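Local coordinates for protein Aureochrome1 (Vaucheria frigida, PDB 3UE6) that senses blue light through a LOV domain of the PAS fold that binds flavin mononucleotide as its chromophore, at residues Val49-Ser54 with Val140-Val145. Numbering follows the deposited sequence.
Sequences VITDAS and VNYVGV. With FMN (flavin mononucleotide), chain G.
The side-chain amide of Asn-141 joins the backbone ladder: its ND2 donates to Thr-51 O at 2.9 Å, almost straight (174° at the hydrogen), with the acceptor in the amide plane. Tyr-142 N takes the same carbonyl oxygen at 3.2 Å from the opposite face, so two donors clamp Thr-51 O. In Asn-141, CG lies anti to its own carbonyl carbon (chi1 -75°), and chi2 of 113° turns ND2 to the carbonyl. Around this grip, strands 48-52 and 139-145 pair antiparallel, 139-145 being the middle strand of the five-stranded PAS sheet. Thr-51 N returns a bond to Tyr-142 O, and Val-49 and Gly-144 exchange a reciprocal N-H to O pair. On the flavin face, Thr-51 CG2 comes to 3.5 Å from FMN C7M, Tyr-142 CB meets that methyl at 3.7 Å, and Val-49 CG2 reaches FMN C6. Gly-144, without a side chain, lies against the flavin through its backbone, N being 3.5 Å from FMN C7M. On the other face, Ile-50 CD1 packs on Val-143 CB at 4.2 Å, while Ile-50 also touches Ile-50 of the second subunit. At the strand end, Asp-52 OD1 accepts from Ser-54 N, making an Asx turn, and from Ser-54 OG. The polar bonding thus runs between the strands, within the sheet, and the dimethylbenzene end of the flavin meets a mostly apolar surface.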
ATOM      1  N   VAL A  49      -1.241  -6.244   4.637  1.00 60.63           N
ATOM      2  CA  VAL A  49      -2.460  -5.608   5.113  1.00 67.08           C
ATOM      3  C   VAL A  49      -2.295  -4.088   5.140  1.00 76.81           C
ATOM      4  O   VAL A  49      -1.177  -3.571   5.084  1.00 71.66           O
ATOM      5  CB  VAL A  49      -2.860  -6.108   6.519  1.00 64.17           C
ATOM      6  CG1 VAL A  49      -3.090  -7.617   6.509  1.00 64.25           C
ATOM      7  CG2 VAL A  49      -1.789  -5.742   7.528  1.00 56.40           C
ATOM      8  N   ILE A  50      -3.418  -3.383   5.207  1.00 78.03           N
ATOM      9  CA  ILE A  50      -3.414  -1.942   5.414  1.00 65.74           C
ATOM     10  C   ILE A  50      -4.273  -1.630   6.631  1.00 70.56           C
ATOM     11  O   ILE A  50      -5.414  -2.080   6.721  1.00 70.88           O
ATOM     12  CB  ILE A  50      -4.019  -1.183   4.222  1.00 65.82           C
ATOM     13  CG1 ILE A  50      -3.402  -1.641   2.900  1.00 62.66           C
ATOM     14  CG2 ILE A  50      -3.826   0.317   4.407  1.00 71.18           C
ATOM     15  CD1 ILE A  50      -2.044  -1.043   2.616  1.00 60.61           C
ATOM     16  N   THR A  51      -3.727  -0.865   7.569  1.00 74.76           N
ATOM     17  CA  THR A  51      -4.493  -0.437   8.733  1.00 70.38           C
ATOM     18  C   THR A  51      -4.784   1.054   8.666  1.00 70.56           C
ATOM     19  O   THR A  51      -4.074   1.802   7.995  1.00 71.17           O
ATOM     20  CB  THR A  51      -3.754  -0.752  10.039  1.00 67.55           C
ATOM     21  OG1 THR A  51      -2.582   0.066  10.130  1.00 64.20           O
ATOM     22  CG2 THR A  51      -3.363  -2.217  10.084  1.00 62.50           C
ATOM     23  N   ASP A  52      -5.833   1.474   9.362  1.00 72.56           N
ATOM     24  CA  ASP A  52      -6.177   2.884   9.460  1.00 74.63           C
ATOM     25  C   ASP A  52      -5.813   3.400  10.845  1.00 74.62           C
ATOM     26  O   ASP A  52      -6.461   3.051  11.834  1.00 72.88           O
ATOM     27  CB  ASP A  52      -7.669   3.087   9.200  1.00 81.41           C
ATOM     28  CG  ASP A  52      -8.027   4.537   8.948  1.00 89.86           C
ATOM     29  OD1 ASP A  52      -7.341   5.428   9.495  1.00 88.33           O
ATOM     30  OD2 ASP A  52      -8.994   4.781   8.196  1.00 93.65           O
ATOM     31  N   ALA A  53      -4.776   4.228  10.918  1.00 71.78           N
ATOM     32  CA  ALA A  53      -4.297   4.727  12.202  1.00 71.17           C
ATOM     33  C   ALA A  53      -5.251   5.734  12.852  1.00 77.77           C
ATOM     34  O   ALA A  53      -5.230   5.915  14.068  1.00 84.02           O
ATOM     35  CB  ALA A  53      -2.908   5.334  12.048  1.00 64.24           C
ATOM     36  N   SER A  54      -6.084   6.383  12.041  1.00 76.92           N
ATOM     37  CA  SER A  54      -7.005   7.402  12.544  1.00 85.17           C
ATOM     38  C   SER A  54      -8.186   6.765  13.261  1.00 91.31           C
ATOM     39  O   SER A  54      -8.885   7.418  14.038  1.00 94.56           O
ATOM     40  CB  SER A  54      -7.516   8.281  11.399  1.00 87.29           C
ATOM     41  OG  SER A  54      -8.401   7.563  10.553  1.00 81.06           O
ATOM     42  N   VAL A 140      -0.933   8.154   9.097  1.00 78.41           N
ATOM     43  CA  VAL A 140      -2.346   8.059   8.777  1.00 82.71           C
ATOM     44  C   VAL A 140      -2.750   6.628   8.423  1.00 81.18           C
ATOM     45  O   VAL A 140      -3.900   6.229   8.613  1.00 70.51           O
ATOM     46  CB  VAL A 140      -2.708   9.032   7.631  1.00 81.95           C
ATOM     47  CG1 VAL A 140      -2.703   8.312   6.292  1.00 81.73           C
ATOM     48  CG2 VAL A 140      -4.055   9.682   7.895  1.00 87.46           C
ATOM     49  N   ASN A 141      -1.788   5.861   7.919  1.00 82.48           N
ATOM     50  CA  ASN A 141      -1.993   4.459   7.582  1.00 70.20           C
ATOM     51  C   ASN A 141      -0.750   3.652   7.899  1.00 69.22           C
ATOM     52  O   ASN A 141       0.347   4.197   8.009  1.00 67.29           O
ATOM     53  CB  ASN A 141      -2.292   4.294   6.093  1.00 75.14           C
ATOM     54  CG  ASN A 141      -3.694   4.715   5.722  1.00 78.46           C
ATOM     55  OD1 ASN A 141      -3.886   5.696   5.005  1.00 89.42           O
ATOM     56  ND2 ASN A 141      -4.684   3.961   6.186  1.00 67.39           N
ATOM     57  N   TYR A 142      -0.924   2.343   8.026  1.00 69.94           N
ATOM     58  CA  TYR A 142       0.205   1.437   8.152  1.00 65.58           C
ATOM     59  C   TYR A 142       0.084   0.338   7.112  1.00 59.98           C
ATOM     60  O   TYR A 142      -1.021  -0.096   6.788  1.00 61.98           O
ATOM     61  CB  TYR A 142       0.252   0.819   9.551  1.00 60.20           C
ATOM     62  CG  TYR A 142       0.848   1.701  10.630  1.00 60.07           C
ATOM     63  CD1 TYR A 142       2.217   1.710  10.867  1.00 63.79           C
ATOM     64  CD2 TYR A 142       0.042   2.504  11.424  1.00 55.34           C
ATOM     65  CE1 TYR A 142       2.770   2.503  11.857  1.00 62.36           C
ATOM     66  CE2 TYR A 142       0.583   3.303  12.419  1.00 60.72           C
ATOM     67  CZ  TYR A 142       1.949   3.301  12.631  1.00 67.94           C
ATOM     68  OH  TYR A 142       2.501   4.093  13.617  1.00 71.88           O
ATOM     69  N   VAL A 143       1.217  -0.100   6.579  1.00 58.23           N
ATOM     70  CA  VAL A 143       1.238  -1.278   5.726  1.00 66.92           C
ATOM     71  C   VAL A 143       2.047  -2.377   6.412  1.00 67.58           C
ATOM     72  O   VAL A 143       3.195  -2.166   6.798  1.00 63.14           O
ATOM     73  CB  VAL A 143       1.796  -0.965   4.315  1.00 67.65           C
ATOM     74  CG1 VAL A 143       3.140  -0.248   4.401  1.00 71.31           C
ATOM     75  CG2 VAL A 143       1.903  -2.237   3.481  1.00 63.17           C
ATOM     76  N   GLY A 144       1.428  -3.538   6.600  1.00 72.41           N
ATOM     77  CA  GLY A 144       2.102  -4.670   7.212  1.00 69.14           C
ATOM     78  C   GLY A 144       2.413  -5.731   6.176  1.00 68.80           C
ATOM     79  O   GLY A 144       1.583  -6.031   5.320  1.00 73.25           O
ATOM     80  N   VAL A 145       3.612  -6.298   6.244  1.00 66.34           N
ATOM     81  CA  VAL A 145       4.009  -7.348   5.314  1.00 71.54           C
ATOM     82  C   VAL A 145       4.428  -8.608   6.065  1.00 69.70           C
ATOM     83  O   VAL A 145       5.366  -8.585   6.863  1.00 72.42           O
ATOM     84  CB  VAL A 145       5.162  -6.897   4.401  1.00 71.24           C
ATOM     85  CG1 VAL A 145       5.588  -8.038   3.492  1.00 68.98           C
ATOM     86  CG2 VAL A 145       4.748  -5.684   3.587  1.00 56.23           C
TER
HETATM   87  N1  FMN G 500       1.607  -8.461  14.924  1.00 74.23           N
HETATM   88  C2  FMN G 500       1.815  -9.807  14.706  1.00 66.25           C
HETATM   89  O2  FMN G 500       2.056 -10.555  15.657  1.00 62.07           O
HETATM   90  N3  FMN G 500       1.755 -10.313  13.425  1.00 64.57           N
HETATM   91  C4  FMN G 500       1.485  -9.483  12.360  1.00 64.68           C
HETATM   92  O4  FMN G 500       1.429  -9.933  11.221  1.00 61.75           O
HETATM   93  C4A FMN G 500       1.272  -8.128  12.578  1.00 75.93           C
HETATM   94  N5  FMN G 500       0.999  -7.276  11.521  1.00 82.66           N
HETATM   95  C5A FMN G 500       0.793  -5.931  11.748  1.00 82.23           C
HETATM   96  C6  FMN G 500       0.520  -5.086  10.682  1.00 86.00           C
HETATM   97  C7  FMN G 500       0.311  -3.728  10.894  1.00 81.26           C
HETATM   98  C7M FMN G 500       0.016  -2.820   9.733  1.00 75.05           C
HETATM   99  C8  FMN G 500       0.376  -3.218  12.185  1.00 80.38           C
HETATM  100  C8M FMN G 500       0.150  -1.754  12.411  1.00 82.15           C
HETATM  101  C9  FMN G 500       0.650  -4.064  13.255  1.00 82.27           C
HETATM  102  C9A FMN G 500       0.860  -5.425  13.040  1.00 79.75           C
HETATM  103  N10 FMN G 500       1.120  -6.285  14.096  1.00 66.57           N
HETATM  104  C10 FMN G 500       1.337  -7.622  13.867  1.00 69.83           C
HETATM  105  C1' FMN G 500       1.225  -5.788  15.506  1.00 67.72           C
HETATM  106  C2' FMN G 500      -0.093  -5.727  16.259  1.00 69.10           C
HETATM  107  O2' FMN G 500      -1.102  -5.207  15.430  1.00 73.45           O
HETATM  108  C3' FMN G 500       0.095  -4.842  17.488  1.00 74.42           C
HETATM  109  O3' FMN G 500       0.472  -3.537  17.106  1.00 71.98           O
HETATM  110  C4' FMN G 500       1.161  -5.445  18.397  1.00 78.42           C
HETATM  111  O4' FMN G 500       0.714  -6.702  18.848  1.00 80.41           O
HETATM  112  C5' FMN G 500       1.478  -4.575  19.609  1.00 76.59           C
HETATM  113  O5' FMN G 500       0.297  -3.986  20.109  1.00 79.39           O
HETATM  114  P   FMN G 500      -0.430  -4.534  21.438  1.00 73.98           P
HETATM  115  O1P FMN G 500      -0.904  -5.941  21.157  1.00 84.42           O
HETATM  116  O2P FMN G 500      -1.619  -3.669  21.770  1.00 76.11           O
HETATM  117  O3P FMN G 500       0.518  -4.543  22.612  1.00 66.85           O